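Local atomic coordinates of phosphatidylserine synthase (PDB entry 3HSI), a protein that belongs to the phospholipase D superfamily and is built on two mixed beta sheets with helices packed around them. Residues 47-50 / 51-55; 68-71 / 72-75; 157-161 / 162-166. All blocks are in the same frame, centred on the assembly; numbering follows the deposited sequence.

Contact 1: residues 47-50 / 51-55; sequences RNAK and KRIYV
Ala49 and Ile53 meet across a tight connection between the end of helix 35-48 and the start of strand 52-56. Taken in order, Asn48 comes first. Its carbonyl oxygen accepts a hydrogen bond from Lys50 NZ at 3.1 Å. The nitrogen lies in the carbonyl plane, on a lone pair, with a C=O...N angle of 142°. The Lys50 chain reaches back to it through a bend at chi2 (108°). Ala49 follows, and its CB points at the strand. CB touches both CD1 and CG1 of Ile53, each at 3.8 Å. Ile53 meets it with CG1 beside its own backbone N (chi1 -66°), the branch turned to the alanine. At Lys50 the chain turns. The amides of Lys50 and Lys51 are held by OD2 and OD1 of Asp149, so one carboxylate grips two successive N-H groups. Asp149 also takes Arg52 NE on its backbone O. Ala49 and Ile53 are buried, while both lysines are exposed. Strand 52-56 pairs parallel with strand 84-90 and antiparallel with strand 146-148, and helix 181-195 packs against Arg52 and Tyr54.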
loop_
_atom_site.group_PDB
_atom_site.type_symbol
_atom_site.label_atom_id
_atom_site.label_comp_id
_atom_site.label_asym_id
_atom_site.label_seq_id
_atom_site.Cartn_x
_atom_site.Cartn_y
_atom_site.Cartn_z
ATOM N N ARG C 47 15.887 6.481 -36.806
ATOM C CA ARG C 47 16.088 6.645 -38.261
ATOM C C ARG C 47 16.680 5.435 -38.924
ATOM O O ARG C 47 16.466 5.215 -40.111
ATOM C CB ARG C 47 16.971 7.843 -38.583
ATOM C CG ARG C 47 16.312 9.168 -38.291
ATOM C CD ARG C 47 17.242 10.360 -38.395
ATOM N NE ARG C 47 16.453 11.577 -38.267
ATOM C CZ ARG C 47 16.945 12.815 -38.238
ATOM N NH1 ARG C 47 18.248 13.030 -38.308
ATOM N NH2 ARG C 47 16.122 13.848 -38.128
ATOM N N ASN C 48 17.453 4.660 -38.183
ATOM C CA ASN C 48 18.108 3.513 -38.785
ATOM C C ASN C 48 17.403 2.188 -38.598
ATOM O O ASN C 48 17.792 1.206 -39.223
ATOM C CB ASN C 48 19.564 3.454 -38.351
ATOM C CG ASN C 48 20.340 4.585 -38.938
ATOM O OD1 ASN C 48 20.579 4.615 -40.157
ATOM N ND2 ASN C 48 20.666 5.575 -38.118
ATOM N N ALA C 49 16.362 2.174 -37.771
ATOM C CA ALA C 49 15.622 0.960 -37.461
ATOM C C ALA C 49 14.963 0.368 -38.697
ATOM O O ALA C 49 14.371 1.088 -39.502
ATOM C CB ALA C 49 14.579 1.238 -36.394
ATOM N N LYS C 50 15.093 -0.947 -38.842
ATOM C CA LYS C 50 14.515 -1.678 -39.947
ATOM C C LYS C 50 13.465 -2.732 -39.554
ATOM O O LYS C 50 12.602 -3.037 -40.351
ATOM C CB LYS C 50 15.622 -2.355 -40.761
ATOM C CG LYS C 50 16.253 -1.457 -41.805
ATOM C CD LYS C 50 17.634 -1.090 -41.372
ATOM C CE LYS C 50 18.262 -0.031 -42.285
ATOM N NZ LYS C 50 19.543 0.413 -41.636
ATOM N N LYS C 51 13.541 -3.277 -38.344
ATOM C CA LYS C 51 12.651 -4.359 -37.925
ATOM C C LYS C 51 11.698 -3.980 -36.801
ATOM O O LYS C 51 10.507 -4.239 -36.878
ATOM C CB LYS C 51 13.492 -5.584 -37.531
ATOM C CG LYS C 51 14.248 -6.177 -38.753
ATOM C CD LYS C 51 15.594 -6.779 -38.364
ATOM C CE LYS C 51 16.125 -7.676 -39.492
ATOM N NZ LYS C 51 17.048 -8.753 -38.977
ATOM N N ARG C 52 12.209 -3.357 -35.750
ATOM C CA ARG C 52 11.365 -3.099 -34.575
ATOM C C ARG C 52 11.852 -1.934 -33.731
ATOM O O ARG C 52 13.061 -1.599 -33.746
ATOM C CB ARG C 52 11.300 -4.340 -33.684
ATOM C CG ARG C 52 12.652 -4.642 -32.992
ATOM C CD ARG C 52 12.712 -6.063 -32.489
ATOM N NE ARG C 52 14.067 -6.356 -32.040
ATOM C CZ ARG C 52 14.473 -7.518 -31.538
ATOM N NH1 ARG C 52 13.626 -8.543 -31.402
ATOM N NH2 ARG C 52 15.735 -7.645 -31.170
ATOM N N ILE C 53 10.899 -1.354 -32.994
ATOM C CA ILE C 53 11.146 -0.321 -32.021
ATOM C C ILE C 53 10.212 -0.559 -30.849
ATOM O O ILE C 53 8.990 -0.401 -30.983
ATOM C CB ILE C 53 10.918 1.105 -32.590
ATOM C CG1 ILE C 53 11.957 1.432 -33.693
ATOM C CG2 ILE C 53 10.973 2.151 -31.453
ATOM C CD1 ILE C 53 11.647 2.691 -34.524
ATOM N N TYR C 54 10.795 -0.979 -29.734
ATOM C CA TYR C 54 10.096 -1.147 -28.464
ATOM C C TYR C 54 10.622 -0.136 -27.463
ATOM O O TYR C 54 11.847 0.077 -27.358
ATOM C CB TYR C 54 10.280 -2.572 -27.899
ATOM C CG TYR C 54 9.460 -3.658 -28.617
ATOM C CD1 TYR C 54 8.438 -4.358 -27.939
ATOM C CD2 TYR C 54 9.689 -3.964 -29.958
ATOM C CE1 TYR C 54 7.682 -5.344 -28.581
ATOM C CE2 TYR C 54 8.937 -4.949 -30.618
ATOM C CZ TYR C 54 7.937 -5.635 -29.921
ATOM O OH TYR C 54 7.211 -6.608 -30.562
ATOM N N VAL C 55 9.696 0.459 -26.734
ATOM C CA VAL C 55 9.961 1.469 -25.733
ATOM C C VAL C 55 9.039 1.161 -24.553
ATOM O O VAL C 55 7.843 0.939 -24.766
ATOM C CB VAL C 55 9.616 2.872 -26.281
ATOM C CG1 VAL C 55 9.570 3.904 -25.167
ATOM C CG2 VAL C 55 10.620 3.310 -27.355
#

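Contact 2: residues 68-71 / 72-75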
loop_
_atom_site.group_PDB
_atom_site.type_symbol
_atom_site.label_atom_id
_atom_site.label_comp_id
_atom_site.label_asym_id
_atom_site.label_seq_id
_atom_site.Cartn_x
_atom_site.Cartn_y
_atom_site.Cartn_z
ATOM N N GLU C 68 8.899 15.871 -31.449
ATOM C CA GLU C 68 10.039 15.627 -32.324
ATOM C C GLU C 68 10.329 14.124 -32.371
ATOM O O GLU C 68 10.529 13.560 -33.452
ATOM C CB GLU C 68 11.255 16.377 -31.824
ATOM C CG GLU C 68 12.380 16.436 -32.850
ATOM C CD GLU C 68 13.588 17.224 -32.371
ATOM O OE1 GLU C 68 13.494 17.951 -31.346
ATOM O OE2 GLU C 68 14.647 17.109 -33.035
ATOM N N ILE C 69 10.283 13.456 -31.226
ATOM C CA ILE C 69 10.574 12.021 -31.231
ATOM C C ILE C 69 9.483 11.248 -31.951
ATOM O O ILE C 69 9.789 10.391 -32.794
ATOM C CB ILE C 69 10.858 11.429 -29.824
ATOM C CG1 ILE C 69 12.021 12.160 -29.132
ATOM C CG2 ILE C 69 11.160 9.932 -29.917
ATOM C CD1 ILE C 69 13.238 12.449 -30.035
ATOM N N LEU C 70 8.221 11.567 -31.659
ATOM C CA LEU C 70 7.102 10.853 -32.290
ATOM C C LEU C 70 7.070 11.086 -33.797
ATOM O O LEU C 70 6.753 10.170 -34.560
ATOM C CB LEU C 70 5.784 11.230 -31.643
ATOM C CG LEU C 70 4.555 10.414 -32.043
ATOM C CD1 LEU C 70 4.851 8.915 -31.902
ATOM C CD2 LEU C 70 3.334 10.813 -31.213
ATOM N N ASP C 71 7.417 12.301 -34.219
ATOM C CA ASP C 71 7.611 12.615 -35.645
ATOM C C ASP C 71 8.639 11.731 -36.338
ATOM O O ASP C 71 8.423 11.328 -37.484
ATOM C CB ASP C 71 8.032 14.061 -35.832
ATOM C CG ASP C 71 6.891 15.012 -35.659
ATOM O OD1 ASP C 71 5.725 14.569 -35.782
ATOM O OD2 ASP C 71 7.150 16.198 -35.381
ATOM N N GLU C 72 9.762 11.468 -35.657
ATOM C CA GLU C 72 10.773 10.539 -36.165
ATOM C C GLU C 72 10.213 9.132 -36.361
ATOM O O GLU C 72 10.502 8.495 -37.382
ATOM C CB GLU C 72 12.032 10.494 -35.291
ATOM C CG GLU C 72 12.837 11.798 -35.239
ATOM C CD GLU C 72 13.477 12.187 -36.548
ATOM O OE1 GLU C 72 13.657 11.340 -37.458
ATOM O OE2 GLU C 72 13.793 13.385 -36.678
ATOM N N ILE C 73 9.401 8.671 -35.401
ATOM C CA ILE C 73 8.768 7.348 -35.461
ATOM C C ILE C 73 7.875 7.229 -36.688
ATOM O O ILE C 73 7.978 6.269 -37.440
ATOM C CB ILE C 73 7.868 7.066 -34.217
ATOM C CG1 ILE C 73 8.695 7.072 -32.933
ATOM C CG2 ILE C 73 7.088 5.715 -34.382
ATOM C CD1 ILE C 73 9.511 5.838 -32.713
ATOM N N TYR C 74 6.987 8.210 -36.870
ATOM C CA TYR C 74 5.993 8.172 -37.935
ATOM C C TYR C 74 6.705 8.225 -39.274
ATOM O O TYR C 74 6.286 7.590 -40.224
ATOM C CB TYR C 74 4.991 9.326 -37.800
ATOM C CG TYR C 74 3.808 8.979 -36.925
ATOM C CD1 TYR C 74 2.679 8.352 -37.469
ATOM C CD2 TYR C 74 3.802 9.290 -35.578
ATOM C CE1 TYR C 74 1.585 8.018 -36.684
ATOM C CE2 TYR C 74 2.710 8.951 -34.774
ATOM C CZ TYR C 74 1.604 8.322 -35.341
ATOM O OH TYR C 74 0.532 7.987 -34.570
ATOM N N ARG C 75 7.800 8.974 -39.334
ATOM C CA ARG C 75 8.561 9.055 -40.560
ATOM C C ARG C 75 9.137 7.680 -40.945
ATOM O O ARG C 75 8.995 7.271 -42.100
ATOM C CB ARG C 75 9.633 10.143 -40.449
ATOM C CG ARG C 75 10.575 10.258 -41.632
ATOM C CD ARG C 75 11.665 11.284 -41.289
ATOM N NE ARG C 75 12.883 11.236 -42.115
ATOM C CZ ARG C 75 13.833 10.295 -42.049
ATOM N NH1 ARG C 75 13.714 9.242 -41.229
ATOM N NH2 ARG C 75 14.901 10.394 -42.839
#
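Leu70 O takes the shortest backbone bond here, from Tyr74 N at 3.0 Å, with an N-H...O angle of 161°. The same oxygen meets the edge of the Tyr74 ring, in its plane, with CD2 at 3.2 Å. Three more bonds of this i to i+4 kind run alongside: Glu72 to Glu68, Ile73 to Ile69 and Arg75 to Asp71. Together they make two regular turns of alpha helix. The Leu70 and Tyr74 side chains lie next to each other and point the same way. Leu70 CG and CD1 both touch ring atom CE2, each at 3.6 Å. Leu70 reaches it because its CG stands opposite the backbone N across the CA-CB bond (chi1 -171°), while Tyr74 CG sits beside its own N. Leu70 CD1 also approaches Ile73 CB at 4.2 Å. On another side of the helix, Glu72 folds at chi2 (-66°), and its CG rests 3.4 Å from Glu68 O. The carboxylates of Glu68 and Glu72 keep apart, OE2 to OE2 5.3 Å. Each has its own cation on helix 35-48: Lys39 for Glu68, Arg47 for Glu72. These cations probably offset the like charges. Asp71 OD1 is bonded to Gln67 NE2, one turn earlier. Helix 64-79 is the crossover of the beta-alpha-beta unit between strands 52-56 and 84-90. Helix 35-48 packs on Ile69, and helix 107-118 on Leu70 and Tyr74, where Tyr118 stacks on the Tyr74 ring.

Contact 3: residues 157-161 / 162-166; sequences ASINN and VYLHQ
From Asn161 to Gln166 the backbone closes on itself. Gln166 N bonds to Asn161 O at 2.9 Å, almost straight at 172°. His165 N bonds to Val162 O within a type I turn. With His165 at positive phi (51°), this is the bond pairing of a Schellman motif. Leu164 N makes two weak bonds, to Asn160 O and Asn161 O. The Asn160 side chain accepts a bond at the start of the turn. Its OD1 takes Tyr163 N at 3.0 Å, the donor lying nearly along the C=O axis. Asn160 CG sits between its backbone N and carbonyl carbon (chi1 69°), which swings the amide onto that N-H. Tyr163 points back at residues 157-158. Ala157 CA lies over one ring face, 4.0 Å from the centroid, a CH-pi contact. Ser158 N stands 3.4 Å above the same ring. Ala157 CB touches Tyr163 CD2 at 3.5 Å, and Tyr163 OH bonds to Arg171 NE. Asn161 OD1, bonded to Ala65 N, rests on Gln166 CB at 3.4 Å. Gln166 OE1 goes to Lys39 NZ. Residues 157-161 lie in the phospholipase D active site motif. Asn160 OD1 thus occupies Tyr163 N, and Asn161 O occupies Gln166 N. Polar main-chain groups of this largely buried loop are therefore met within the loop itself.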
loop_
_atom_site.group_PDB
_atom_site.type_symbol
_atom_site.label_atom_id
_atom_site.label_comp_id
_atom_site.label_asym_id
_atom_site.label_seq_id
_atom_site.Cartn_x
_atom_site.Cartn_y
_atom_site.Cartn_z
ATOM N N ALA C 157 15.279 7.726 -17.942
ATOM C CA ALA C 157 14.641 8.946 -18.499
ATOM C C ALA C 157 13.322 8.645 -19.192
ATOM O O ALA C 157 13.198 7.621 -19.875
ATOM C CB ALA C 157 15.573 9.616 -19.493
ATOM N N SER C 158 12.339 9.529 -19.032
ATOM C CA SER C 158 11.128 9.490 -19.882
ATOM C C SER C 158 11.329 10.421 -21.070
ATOM O O SER C 158 12.429 10.956 -21.242
ATOM C CB SER C 158 9.907 9.936 -19.108
ATOM O OG SER C 158 9.572 8.986 -18.133
ATOM N N ILE C 159 10.291 10.588 -21.898
ATOM C CA ILE C 159 10.373 11.463 -23.068
ATOM C C ILE C 159 9.605 12.738 -22.748
ATOM O O ILE C 159 8.378 12.738 -22.705
ATOM C CB ILE C 159 9.782 10.823 -24.369
ATOM C CG1 ILE C 159 10.368 9.434 -24.630
ATOM C CG2 ILE C 159 9.974 11.742 -25.595
ATOM C CD1 ILE C 159 11.774 9.456 -25.194
ATOM N N ASN C 160 10.351 13.807 -22.491
ATOM C CA ASN C 160 9.804 15.178 -22.420
ATOM C C ASN C 160 10.966 16.162 -22.627
ATOM O O ASN C 160 12.105 15.723 -22.783
ATOM C CB ASN C 160 9.066 15.431 -21.087
ATOM C CG ASN C 160 9.996 15.475 -19.915
ATOM O OD1 ASN C 160 11.210 15.449 -20.081
ATOM N ND2 ASN C 160 9.434 15.548 -18.705
ATOM N N ASN C 161 10.685 17.462 -22.597
ATOM C CA ASN C 161 11.716 18.498 -22.793
ATOM C C ASN C 161 12.946 18.395 -21.890
ATOM O O ASN C 161 14.094 18.455 -22.363
ATOM C CB ASN C 161 11.105 19.912 -22.655
ATOM C CG ASN C 161 10.139 20.258 -23.784
ATOM O OD1 ASN C 161 10.190 19.687 -24.873
ATOM N ND2 ASN C 161 9.233 21.189 -23.512
ATOM N N VAL C 162 12.725 18.286 -20.584
ATOM C CA VAL C 162 13.877 18.285 -19.686
ATOM C C VAL C 162 14.792 17.060 -19.829
ATOM O O VAL C 162 16.006 17.214 -19.912
ATOM C CB VAL C 162 13.547 18.714 -18.201
ATOM C CG1 VAL C 162 13.161 20.197 -18.191
ATOM C CG2 VAL C 162 12.454 17.841 -17.562
ATOM N N TYR C 163 14.212 15.867 -19.978
ATOM C CA TYR C 163 15.031 14.660 -20.129
ATOM C C TYR C 163 15.856 14.666 -21.416
ATOM O O TYR C 163 16.926 14.037 -21.476
ATOM C CB TYR C 163 14.172 13.381 -20.079
ATOM C CG TYR C 163 13.724 12.940 -18.692
ATOM C CD1 TYR C 163 12.374 12.901 -18.351
ATOM C CD2 TYR C 163 14.657 12.543 -17.735
ATOM C CE1 TYR C 163 11.959 12.484 -17.069
ATOM C CE2 TYR C 163 14.267 12.130 -16.464
ATOM C CZ TYR C 163 12.914 12.084 -16.138
ATOM O OH TYR C 163 12.550 11.671 -14.864
ATOM N N LEU C 164 15.375 15.355 -22.444
ATOM C CA LEU C 164 16.093 15.407 -23.719
ATOM C C LEU C 164 16.818 16.743 -23.973
ATOM O O LEU C 164 17.368 16.974 -25.074
ATOM C CB LEU C 164 15.115 15.093 -24.856
ATOM C CG LEU C 164 14.873 13.603 -25.157
ATOM C CD1 LEU C 164 14.585 12.810 -23.918
ATOM C CD2 LEU C 164 13.730 13.442 -26.112
ATOM N N HIS C 165 16.832 17.606 -22.945
ATOM C CA HIS C 165 17.438 18.927 -23.036
ATOM C C HIS C 165 16.929 19.681 -24.266
ATOM O O HIS C 165 17.709 20.182 -25.069
ATOM C CB HIS C 165 18.962 18.802 -23.097
ATOM C CG HIS C 165 19.676 20.025 -22.645
ATOM N ND1 HIS C 165 21.004 20.020 -22.295
ATOM C CD2 HIS C 165 19.240 21.296 -22.461
ATOM C CE1 HIS C 165 21.361 21.241 -21.930
ATOM N NE2 HIS C 165 20.305 22.031 -22.014
ATOM N N GLN C 166 15.611 19.772 -24.402
ATOM C CA GLN C 166 15.027 20.477 -25.540
ATOM C C GLN C 166 15.406 21.964 -25.611
ATOM O O GLN C 166 15.676 22.484 -26.702
ATOM C CB GLN C 166 13.503 20.300 -25.564
ATOM C CG GLN C 166 12.838 20.727 -26.891
ATOM C CD GLN C 166 13.155 19.765 -28.021
ATOM O OE1 GLN C 166 13.813 18.741 -27.814
ATOM N NE2 GLN C 166 12.684 20.076 -29.215
#

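In the fold
Along the chain, contact 2 lies between the others. Contacts 1 and 2 have centres about 12 Å apart. They are tied by a salt bridge, Arg47 NH2 to Glu72 OE2 at 2.8 Å, and by packing of Ile53 CG2 on Ile73 CD1 at 4.2 Å. Contacts 2 and 3 have centres about 15 Å apart. There Glu68 OE1 and Gln166 NE2 are 3.1 Å apart, a probable hydrogen bond, and Ile69 CG1 packs on Leu164 CD2 at 3.7 Å. Contacts 1 and 3 do not touch; their nearest atoms are about 6 Å apart. Helix 64-79 thus joins the 47-55 turn to the 157-166 loop, whose first half belongs to the phospholipase D active site motif.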